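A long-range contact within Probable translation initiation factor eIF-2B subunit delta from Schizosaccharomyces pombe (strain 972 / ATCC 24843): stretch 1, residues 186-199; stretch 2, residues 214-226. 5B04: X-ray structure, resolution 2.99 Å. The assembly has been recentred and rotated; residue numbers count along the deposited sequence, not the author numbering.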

# COMPACT_ATOMS: atom_id res chain seq x y z
N LEU G 186 34.60 11.85 -41.81
CA LEU G 186 33.29 11.27 -41.50
C LEU G 186 33.04 10.78 -40.07
O LEU G 186 31.94 10.99 -39.54
CB LEU G 186 33.05 10.10 -42.46
CG LEU G 186 31.68 9.41 -42.42
CD1 LEU G 186 30.56 10.42 -42.51
CD2 LEU G 186 31.57 8.39 -43.54
N SER G 187 34.01 10.14 -39.44
CA SER G 187 33.74 9.43 -38.19
C SER G 187 33.53 10.33 -36.97
O SER G 187 32.64 10.09 -36.16
CB SER G 187 34.85 8.43 -37.89
OG SER G 187 34.74 7.97 -36.55
N ARG G 188 34.36 11.37 -36.83
CA ARG G 188 34.28 12.23 -35.65
C ARG G 188 33.12 13.23 -35.68
O ARG G 188 32.58 13.57 -34.62
CB ARG G 188 35.59 13.01 -35.44
CG ARG G 188 36.83 12.36 -36.05
CD ARG G 188 37.94 13.38 -36.23
NE ARG G 188 39.11 12.80 -36.87
CZ ARG G 188 40.19 13.50 -37.23
NH1 ARG G 188 40.23 14.80 -36.98
NH2 ARG G 188 41.21 12.90 -37.81
N HIS G 189 32.74 13.69 -36.87
CA HIS G 189 31.79 14.79 -36.96
C HIS G 189 30.38 14.42 -37.40
O HIS G 189 29.45 15.22 -37.27
CB HIS G 189 32.33 15.88 -37.89
CG HIS G 189 31.55 17.15 -37.82
ND1 HIS G 189 30.48 17.43 -38.65
CD2 HIS G 189 31.63 18.19 -36.95
CE1 HIS G 189 29.97 18.61 -38.33
NE2 HIS G 189 30.65 19.09 -37.30
N LEU G 190 30.19 13.22 -37.94
CA LEU G 190 28.84 12.80 -38.31
C LEU G 190 27.99 12.61 -37.06
O LEU G 190 26.80 12.90 -37.06
CB LEU G 190 28.84 11.52 -39.15
CG LEU G 190 27.46 10.99 -39.58
CD1 LEU G 190 26.60 12.08 -40.21
CD2 LEU G 190 27.58 9.80 -40.53
N THR G 191 28.63 12.14 -35.99
CA THR G 191 27.92 11.89 -34.74
C THR G 191 27.48 13.19 -34.07
O THR G 191 26.53 13.20 -33.29
CB THR G 191 28.79 11.08 -33.76
OG1 THR G 191 28.06 10.87 -32.55
CG2 THR G 191 30.09 11.80 -33.46
N THR G 192 28.17 14.28 -34.37
CA THR G 192 27.84 15.58 -33.80
C THR G 192 26.67 16.21 -34.53
O THR G 192 25.75 16.76 -33.91
CB THR G 192 29.05 16.54 -33.84
OG1 THR G 192 30.09 16.04 -32.99
CG2 THR G 192 28.65 17.93 -33.36
N HIS G 193 26.69 16.13 -35.86
CA HIS G 193 25.61 16.64 -36.69
C HIS G 193 24.31 15.90 -36.38
O HIS G 193 23.24 16.50 -36.31
CB HIS G 193 25.96 16.50 -38.17
CG HIS G 193 24.96 17.13 -39.09
ND1 HIS G 193 24.27 16.42 -40.05
CD2 HIS G 193 24.55 18.42 -39.20
CE1 HIS G 193 23.47 17.24 -40.71
NE2 HIS G 193 23.62 18.46 -40.21
N ILE G 194 24.42 14.59 -36.18
CA ILE G 194 23.28 13.77 -35.78
C ILE G 194 22.74 14.24 -34.43
O ILE G 194 21.53 14.38 -34.26
CB ILE G 194 23.67 12.28 -35.70
CG1 ILE G 194 23.79 11.68 -37.10
CG2 ILE G 194 22.63 11.50 -34.90
CD1 ILE G 194 22.50 11.67 -37.88
N ASN G 195 23.64 14.49 -33.49
CA ASN G 195 23.27 14.96 -32.16
C ASN G 195 22.46 16.26 -32.19
O ASN G 195 21.62 16.50 -31.33
CB ASN G 195 24.51 15.16 -31.29
CG ASN G 195 25.03 13.85 -30.71
OD1 ASN G 195 24.54 12.77 -31.05
ND2 ASN G 195 26.01 13.95 -29.82
N SER G 196 22.74 17.10 -33.19
CA SER G 196 22.01 18.35 -33.36
C SER G 196 20.55 18.08 -33.73
O SER G 196 19.64 18.70 -33.19
CB SER G 196 22.67 19.23 -34.42
OG SER G 196 23.93 19.70 -33.97
N GLN G 197 20.35 17.15 -34.66
CA GLN G 197 19.02 16.79 -35.11
C GLN G 197 18.22 16.16 -33.98
O GLN G 197 17.02 16.39 -33.84
CB GLN G 197 19.09 15.83 -36.30
CG GLN G 197 20.15 16.19 -37.33
CD GLN G 197 19.99 17.59 -37.90
OE1 GLN G 197 19.18 17.82 -38.79
NE2 GLN G 197 20.77 18.53 -37.38
N ILE G 198 18.90 15.37 -33.16
CA ILE G 198 18.27 14.71 -32.02
C ILE G 198 17.81 15.71 -30.97
O ILE G 198 16.70 15.61 -30.45
CB ILE G 198 19.23 13.69 -31.37
CG1 ILE G 198 19.61 12.59 -32.37
CG2 ILE G 198 18.60 13.07 -30.13
CD1 ILE G 198 20.58 11.57 -31.81
N ALA G 199 18.67 16.68 -30.67
CA ALA G 199 18.38 17.70 -29.66
C ALA G 199 17.14 18.50 -30.02
O ALA G 199 16.36 18.87 -29.14
CB ALA G 199 19.58 18.62 -29.49
N ALA G 214 17.30 2.85 -30.97
CA ALA G 214 17.76 2.94 -32.35
C ALA G 214 18.82 4.02 -32.48
O ALA G 214 19.64 4.00 -33.41
CB ALA G 214 16.59 3.22 -33.28
N ILE G 215 18.81 4.96 -31.55
CA ILE G 215 19.80 6.03 -31.52
C ILE G 215 21.14 5.49 -31.04
O ILE G 215 22.18 5.77 -31.63
CB ILE G 215 19.34 7.19 -30.62
CG1 ILE G 215 18.34 8.08 -31.38
CG2 ILE G 215 20.51 8.03 -30.17
CD1 ILE G 215 17.90 9.30 -30.62
N ARG G 216 21.12 4.69 -29.97
CA ARG G 216 22.33 4.04 -29.47
C ARG G 216 22.91 3.12 -30.52
O ARG G 216 24.13 2.98 -30.64
CB ARG G 216 22.04 3.26 -28.19
CG ARG G 216 21.99 4.12 -26.94
CD ARG G 216 21.61 3.29 -25.72
NE ARG G 216 21.37 4.13 -24.55
CZ ARG G 216 20.23 4.77 -24.31
NH1 ARG G 216 19.21 4.65 -25.15
NH2 ARG G 216 20.11 5.51 -23.22
N PHE G 217 22.04 2.47 -31.29
CA PHE G 217 22.46 1.61 -32.39
C PHE G 217 23.22 2.40 -33.43
O PHE G 217 24.35 2.05 -33.79
CB PHE G 217 21.24 0.93 -33.03
CG PHE G 217 21.52 0.34 -34.38
CD1 PHE G 217 22.18 -0.87 -34.50
CD2 PHE G 217 21.13 1.00 -35.53
CE1 PHE G 217 22.44 -1.41 -35.75
CE2 PHE G 217 21.38 0.47 -36.78
CZ PHE G 217 22.04 -0.74 -36.89
N LEU G 218 22.61 3.47 -33.93
CA LEU G 218 23.21 4.29 -34.97
C LEU G 218 24.51 4.93 -34.50
O LEU G 218 25.51 4.89 -35.21
CB LEU G 218 22.23 5.37 -35.43
CG LEU G 218 22.63 6.16 -36.68
CD1 LEU G 218 22.81 5.22 -37.87
CD2 LEU G 218 21.61 7.24 -36.99
N LYS G 219 24.50 5.50 -33.30
CA LYS G 219 25.68 6.16 -32.74
C LYS G 219 26.84 5.19 -32.57
O LYS G 219 28.00 5.55 -32.78
CB LYS G 219 25.35 6.81 -31.40
CG LYS G 219 24.44 8.03 -31.49
CD LYS G 219 24.01 8.50 -30.11
CE LYS G 219 25.09 9.31 -29.43
NZ LYS G 219 25.18 10.69 -29.98
N LEU G 220 26.53 3.96 -32.18
CA LEU G 220 27.55 2.93 -32.01
C LEU G 220 28.16 2.57 -33.36
O LEU G 220 29.38 2.39 -33.47
CB LEU G 220 26.96 1.67 -31.36
CG LEU G 220 27.96 0.59 -30.96
CD1 LEU G 220 28.20 0.59 -29.46
CD2 LEU G 220 27.50 -0.78 -31.44
N GLU G 221 27.33 2.49 -34.38
CA GLU G 221 27.78 2.10 -35.71
C GLU G 221 28.44 3.28 -36.44
O GLU G 221 29.11 3.09 -37.45
CB GLU G 221 26.62 1.55 -36.54
CG GLU G 221 25.99 0.29 -35.95
CD GLU G 221 27.02 -0.75 -35.52
OE1 GLU G 221 28.02 -0.94 -36.24
OE2 GLU G 221 26.81 -1.40 -34.47
N ILE G 222 28.22 4.48 -35.91
CA ILE G 222 28.95 5.65 -36.38
C ILE G 222 30.42 5.50 -36.03
O ILE G 222 31.30 5.84 -36.82
CB ILE G 222 28.39 6.96 -35.76
CG1 ILE G 222 27.04 7.32 -36.36
CG2 ILE G 222 29.37 8.11 -35.95
CD1 ILE G 222 27.07 7.47 -37.85
N SER G 223 30.68 4.96 -34.84
CA SER G 223 32.02 4.92 -34.28
C SER G 223 32.86 3.73 -34.74
O SER G 223 34.07 3.84 -34.91
CB SER G 223 31.94 4.93 -32.75
OG SER G 223 31.27 3.77 -32.28
N VAL G 224 32.21 2.58 -34.94
CA VAL G 224 32.92 1.33 -35.15
C VAL G 224 33.58 1.24 -36.54
O VAL G 224 34.61 0.57 -36.69
CB VAL G 224 31.98 0.12 -34.92
CG1 VAL G 224 32.61 -1.19 -35.37
CG2 VAL G 224 31.60 0.04 -33.45
N LEU G 225 33.02 1.92 -37.54
CA LEU G 225 33.73 2.05 -38.81
C LEU G 225 35.09 2.69 -38.51
O LEU G 225 35.17 3.81 -38.02
CB LEU G 225 32.91 2.86 -39.83
CG LEU G 225 32.14 4.14 -39.47
CD1 LEU G 225 33.02 5.37 -39.54
CD2 LEU G 225 30.92 4.30 -40.37
N ASP G 226 36.16 1.94 -38.80
CA ASP G 226 37.47 2.17 -38.18
C ASP G 226 38.43 3.03 -39.00
O ASP G 226 39.59 2.66 -39.20
CB ASP G 226 38.12 0.81 -37.91
CG ASP G 226 38.00 -0.14 -39.09
OD1 ASP G 226 36.86 -0.51 -39.46
OD2 ASP G 226 39.05 -0.52 -39.65

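The two stretches form a nearly antiparallel helical pair, their N-to-C directions differing by 162° and their axes approaching to 8.9 Å. The backbones lie closest at two pairs of small or polar residues: the CA atoms of Ser-187 and Ser-223 are 6.2 Å apart, and those of Thr-191 and Lys-219 6.5 Å. Farther along, the CA atoms of Ile-198 and Ile-215 are separated by 8.8 Å, a gap filled by two branched side chains.

At the start of stretch 1, Ser-187 packs against residues near the end of stretch 2. Its CB lies 3.9 Å from Leu-225 CD1, beyond the last helical turn, and its carbonyl O is 3.8 Å from Ile-222 CG2. Across from it, Ser-223 turns its hydroxyl back to its own helix, donating a 2.6 Å hydrogen bond from OG to Leu-220 O.

One turn on, Ile-222 becomes the main apolar anchor, with more surface covered than any other residue here. Its CD1 meets Leu-190 CD2 at 3.6 Å, while its CG2 lies 3.7 Å from Thr-191 CB, so the two ends of the branched side chain touch successive residues of stretch 1.

The polar margin centres on Lys-219. Its CB points sideways, but p rotamers at chi3 and chi4 curl the chain so that its amine approaches stretch 1. NZ lies 3.9 Å from Thr-191 OG1 and 2.4 Å from Asn-195 OD1, a very short separation at this resolution.

Last, Ile-198 and Ile-215 point toward each other. Both adopt m,t rotamers, extending their CD1 atoms to a 3.7 Å van der Waals contact that bridges the wider backbone spacing. Altogether 517 Å² is buried, and the packing is chiefly apolar, with no clear hydrogen bond joining the helices.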